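Local structure of putative oxidoreductase (Salmonella enterica subsp. enterica serovar Typhimurium, 3NX4) at the interface of chains A and B. The protein is an NADP-binding oxidoreductase of the medium-chain dehydrogenase/reductase family that probably reduces acryloyl-CoA with NADPH. Numbering follows the deposited sequence. Chains: chain A/B, Putative oxidoreductase.

Contact 1: the interface of chains A and B. Residues chain A 255, 260-262; chain B 248, 255, 262, 264.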
loop_
_atom_site.group_PDB
_atom_site.type_symbol
_atom_site.label_atom_id
_atom_site.label_comp_id
_atom_site.label_asym_id
_atom_site.label_seq_id
_atom_site.Cartn_x
_atom_site.Cartn_y
_atom_site.Cartn_z
ATOM N N PHE A 255 6.962 1.775 -5.229
ATOM C CA PHE A 255 6.802 2.177 -3.837
ATOM C C PHE A 255 7.900 3.112 -3.382
ATOM O O PHE A 255 7.621 4.177 -2.829
ATOM C CB PHE A 255 6.706 0.938 -2.955
ATOM C CG PHE A 255 5.599 0.025 -3.373
ATOM C CD1 PHE A 255 4.289 0.276 -2.966
ATOM C CD2 PHE A 255 5.844 -1.037 -4.216
ATOM C CE1 PHE A 255 3.241 -0.548 -3.379
ATOM C CE2 PHE A 255 4.803 -1.871 -4.633
ATOM C CZ PHE A 255 3.502 -1.619 -4.212
ATOM N N VAL A 260 4.159 5.238 -4.030
ATOM C CA VAL A 260 2.843 4.658 -4.270
ATOM C C VAL A 260 2.279 3.959 -3.022
ATOM O O VAL A 260 3.015 3.310 -2.280
ATOM C CB VAL A 260 2.898 3.663 -5.470
ATOM C CG1 VAL A 260 1.656 2.809 -5.533
ATOM C CG2 VAL A 260 3.125 4.418 -6.785
ATOM N N ARG A 261 0.967 4.093 -2.806
ATOM C CA ARG A 261 0.278 3.343 -1.764
ATOM C C ARG A 261 -0.490 2.193 -2.393
ATOM O O ARG A 261 -1.232 2.386 -3.366
ATOM C CB ARG A 261 -0.721 4.231 -1.027
ATOM C CG ARG A 261 -1.587 3.474 -0.004
ATOM C CD ARG A 261 -2.545 4.411 0.758
ATOM N NE ARG A 261 -1.844 5.433 1.536
ATOM C CZ ARG A 261 -2.450 6.376 2.262
ATOM N NH1 ARG A 261 -3.778 6.447 2.304
ATOM N NH2 ARG A 261 -1.733 7.267 2.933
ATOM N N LEU A 262 -0.307 0.997 -1.853
ATOM C CA LEU A 262 -1.175 -0.130 -2.205
ATOM C C LEU A 262 -2.024 -0.452 -0.982
ATOM O O LEU A 262 -1.524 -0.985 0.009
ATOM C CB LEU A 262 -0.351 -1.347 -2.645
ATOM C CG LEU A 262 -1.082 -2.671 -2.874
ATOM C CD1 LEU A 262 -2.162 -2.528 -3.966
ATOM C CD2 LEU A 262 -0.088 -3.758 -3.235
ATOM N N LEU B 248 9.830 -7.884 -5.637
ATOM C CA LEU B 248 8.805 -7.995 -4.612
ATOM C C LEU B 248 7.908 -9.186 -4.939
ATOM O O LEU B 248 6.822 -9.013 -5.476
ATOM C CB LEU B 248 7.993 -6.705 -4.479
ATOM C CG LEU B 248 6.948 -6.735 -3.364
ATOM C CD1 LEU B 248 7.465 -7.488 -2.159
ATOM C CD2 LEU B 248 6.490 -5.343 -2.981
ATOM N N PHE B 255 -3.346 -8.238 1.322
ATOM C CA PHE B 255 -4.080 -7.033 0.980
ATOM C C PHE B 255 -5.592 -7.242 0.986
ATOM O O PHE B 255 -6.320 -6.518 1.662
ATOM C CB PHE B 255 -3.587 -6.499 -0.365
ATOM C CG PHE B 255 -2.118 -6.232 -0.373
ATOM C CD1 PHE B 255 -1.614 -5.074 0.210
ATOM C CD2 PHE B 255 -1.232 -7.159 -0.910
ATOM C CE1 PHE B 255 -0.248 -4.833 0.236
ATOM C CE2 PHE B 255 0.143 -6.930 -0.880
ATOM C CZ PHE B 255 0.633 -5.763 -0.313
ATOM N N LEU B 262 0.414 -1.282 2.074
ATOM C CA LEU B 262 1.838 -1.140 1.796
ATOM C C LEU B 262 2.055 0.294 1.333
ATOM O O LEU B 262 1.649 0.668 0.234
ATOM C CB LEU B 262 2.302 -2.135 0.721
ATOM C CG LEU B 262 3.719 -1.979 0.140
ATOM C CD1 LEU B 262 4.790 -2.047 1.235
ATOM C CD2 LEU B 262 4.010 -3.031 -0.923
ATOM N N GLY B 264 4.581 2.979 0.053
ATOM C CA GLY B 264 5.907 3.271 -0.453
ATOM C C GLY B 264 6.358 4.620 0.077
ATOM O O GLY B 264 5.553 5.546 0.211
#

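Contact 2: the interface of chains A and B. Residues chain A 264-266; chain B 233, 255-256, 259.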
loop_
_atom_site.group_PDB
_atom_site.type_symbol
_atom_site.label_atom_id
_atom_site.label_comp_id
_atom_site.label_asym_id
_atom_site.label_seq_id
_atom_site.Cartn_x
_atom_site.Cartn_y
_atom_site.Cartn_z
ATOM N N GLY A 264 -4.865 -2.611 0.587
ATOM C CA GLY A 264 -5.702 -3.793 0.480
ATOM C C GLY A 264 -7.082 -3.476 1.031
ATOM O O GLY A 264 -7.221 -2.715 1.995
ATOM N N VAL A 265 -8.106 -4.062 0.427
ATOM C CA VAL A 265 -9.476 -3.846 0.875
ATOM C C VAL A 265 -10.148 -5.184 1.131
ATOM O O VAL A 265 -10.284 -5.993 0.213
ATOM C CB VAL A 265 -10.288 -3.090 -0.190
ATOM C CG1 VAL A 265 -11.767 -3.065 0.170
ATOM C CG2 VAL A 265 -9.745 -1.684 -0.364
ATOM N N ASP A 266 -10.542 -5.421 2.381
ATOM C CA ASP A 266 -11.316 -6.608 2.749
ATOM C C ASP A 266 -12.742 -6.194 3.083
ATOM O O ASP A 266 -12.950 -5.260 3.851
ATOM C CB ASP A 266 -10.713 -7.285 3.988
ATOM C CG ASP A 266 -11.682 -8.275 4.637
ATOM O OD1 ASP A 266 -12.045 -9.258 3.968
ATOM O OD2 ASP A 266 -12.084 -8.076 5.808
ATOM N N TYR B 233 -4.276 -7.892 10.719
ATOM C CA TYR B 233 -5.392 -7.315 9.981
ATOM C C TYR B 233 -5.353 -5.800 10.139
ATOM O O TYR B 233 -5.266 -5.295 11.259
ATOM C CB TYR B 233 -6.730 -7.859 10.499
ATOM C CG TYR B 233 -7.919 -7.412 9.672
ATOM C CD1 TYR B 233 -8.536 -6.191 9.908
ATOM C CD2 TYR B 233 -8.415 -8.205 8.650
ATOM C CE1 TYR B 233 -9.615 -5.771 9.148
ATOM C CE2 TYR B 233 -9.498 -7.793 7.879
ATOM C CZ TYR B 233 -10.091 -6.576 8.136
ATOM O OH TYR B 233 -11.160 -6.157 7.383
ATOM N N PHE B 255 -3.346 -8.238 1.322
ATOM C CA PHE B 255 -4.080 -7.033 0.980
ATOM C C PHE B 255 -5.592 -7.242 0.986
ATOM O O PHE B 255 -6.320 -6.518 1.662
ATOM C CB PHE B 255 -3.587 -6.499 -0.365
ATOM C CG PHE B 255 -2.118 -6.232 -0.373
ATOM C CD1 PHE B 255 -1.614 -5.074 0.210
ATOM C CD2 PHE B 255 -1.232 -7.159 -0.910
ATOM C CE1 PHE B 255 -0.248 -4.833 0.236
ATOM C CE2 PHE B 255 0.143 -6.930 -0.880
ATOM C CZ PHE B 255 0.633 -5.763 -0.313
ATOM N N ILE B 256 -6.060 -8.244 0.254
ATOM C CA ILE B 256 -7.498 -8.419 0.064
ATOM C C ILE B 256 -8.167 -9.210 1.188
ATOM O O ILE B 256 -9.383 -9.155 1.349
ATOM C CB ILE B 256 -7.813 -9.044 -1.317
ATOM C CG1 ILE B 256 -7.496 -10.539 -1.324
ATOM C CG2 ILE B 256 -7.031 -8.312 -2.389
ATOM C CD1 ILE B 256 -7.901 -11.246 -2.624
ATOM N N ASN B 259 -6.653 -6.616 4.685
ATOM C CA ASN B 259 -6.810 -5.173 4.614
ATOM C C ASN B 259 -5.492 -4.451 4.957
ATOM O O ASN B 259 -5.490 -3.409 5.605
ATOM C CB ASN B 259 -7.927 -4.737 5.580
ATOM C CG ASN B 259 -8.615 -3.460 5.144
ATOM O OD1 ASN B 259 -9.570 -3.493 4.365
ATOM N ND2 ASN B 259 -8.136 -2.326 5.642
HETATM O O HOH W 1 -12.510 -3.173 5.295
#

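Contact 1: the interface of chains A and B
A:Leu262 and B:Leu262 face each other across a two-fold axis, where strand 261-264 of each chain pairs antiparallel with its copy. Edge-to-edge joining of this kind, which runs a sheet on from one subunit into the next, is familiar in dimers of medium-chain dehydrogenases/reductases. A reciprocal pair of backbone hydrogen bonds joins the two leucines: A:Leu262 N gives its hydrogen to B:Leu262 O at 2.9 Å, nearly straight with 172° at the hydrogen, and B:Leu262 N returns the bond to A:Leu262 O at 2.8 Å. Further along, B:Gly264 N donates to A:Val260 O at 2.8 Å, coming in tilted 27° from the carbonyl plane.

The side chain of B:Leu262 reaches over chain A; its CG lies anti to the backbone N (chi1 170°), and with the second torsion this brings the methyl CD2 over one face of the A:Phe255 ring. In this CH-pi contact CD2 of B:Leu262 is 3.7 Å from the ring centroid of A:Phe255, shifted toward the rim on the side of CE1 and CZ. The leucine and phenylalanine side chains cross at about a right angle. At the edge of the same ring, in its plane, sits CB of A:Leu262, from its own chain. The twin contact places CD2 of A:Leu262 over B:Phe255, 3.6 Å from its CZ, with B:Leu262 CB at that ring's edge. Each phenylalanine, on helix 253-258, is flanked by leucines of both chains, which probably limits its rotation. A:Phe255 also lays its CB against B:Gly264 CA at 3.5 Å, a close approach probably helped by the glycine's lack of a side chain, while B:Leu248 CD2 lies more loosely beside A:Phe255 CE2 at 4.2 Å.

Contact 2: the interface of chains A and B
A:Asp266, on the loop that follows strand 261-264, meets B:Asn259 and B:Tyr233 through polar bonds on this flank of the subunit interface. Its backbone N donates to the side-chain amide oxygen OD1 of B:Asn259 at 2.9 Å, almost straight at the hydrogen (172°) and tilted slightly from the amide's carbonyl plane. The carboxylate engages B:Tyr233, whose phenol OH donates to OD2 of A:Asp266 at 2.6 Å. OD2 accepts through its anti lone pair, on the side away from OD1, and the carboxylate stands almost perpendicular to the tyrosine ring, 89° between the planes, with CG at the ring's edge. At chi1 164° the carboxyl carbon points away from the backbone N, extending the aspartate toward this hydroxyl.

Water joins the same pair of segments: water 1 lies 2.6 Å from the backbone O of A:Asp266 and 3.1 Å from OD1 of B:Asn259, so the amide oxygen meets both the peptide N-H and the water.

Among the apolar contacts, CB of B:Asn259 lies 4.1 Å from CB of A:Asp266. Within chain B the same CB covers one face of the B:Tyr233 ring, which should help to position the phenol. A:Val265 and B:Ile256, both known NADP(+)-binding positions, approach through their backbone carbonyl oxygens; B:Ile256 may reach toward the partner's cofactor. The site thus ties the end of the strand to the partner and may steady the nearby cofactor-binding loop.

Contact 1 and contact 2 lie about 12 Å apart, measured between the centres of their C-alpha atoms, and share B:Phe255. In both, strand 261-264 and helix 253-258 take part: contact 1 surrounds the two-fold axis, whereas contact 2 continues from the end of the chain A strand into the loop beyond it. Symmetry repeats contact 2 on the opposite side of the axis, so an apolar centre with paired strands is flanked by polar ends. Since related medium-chain enzymes dimerise in this way, the pair may be the biological dimer, though the structure alone does not show it; residues of the NADP(+) site lie close to the subunit boundary.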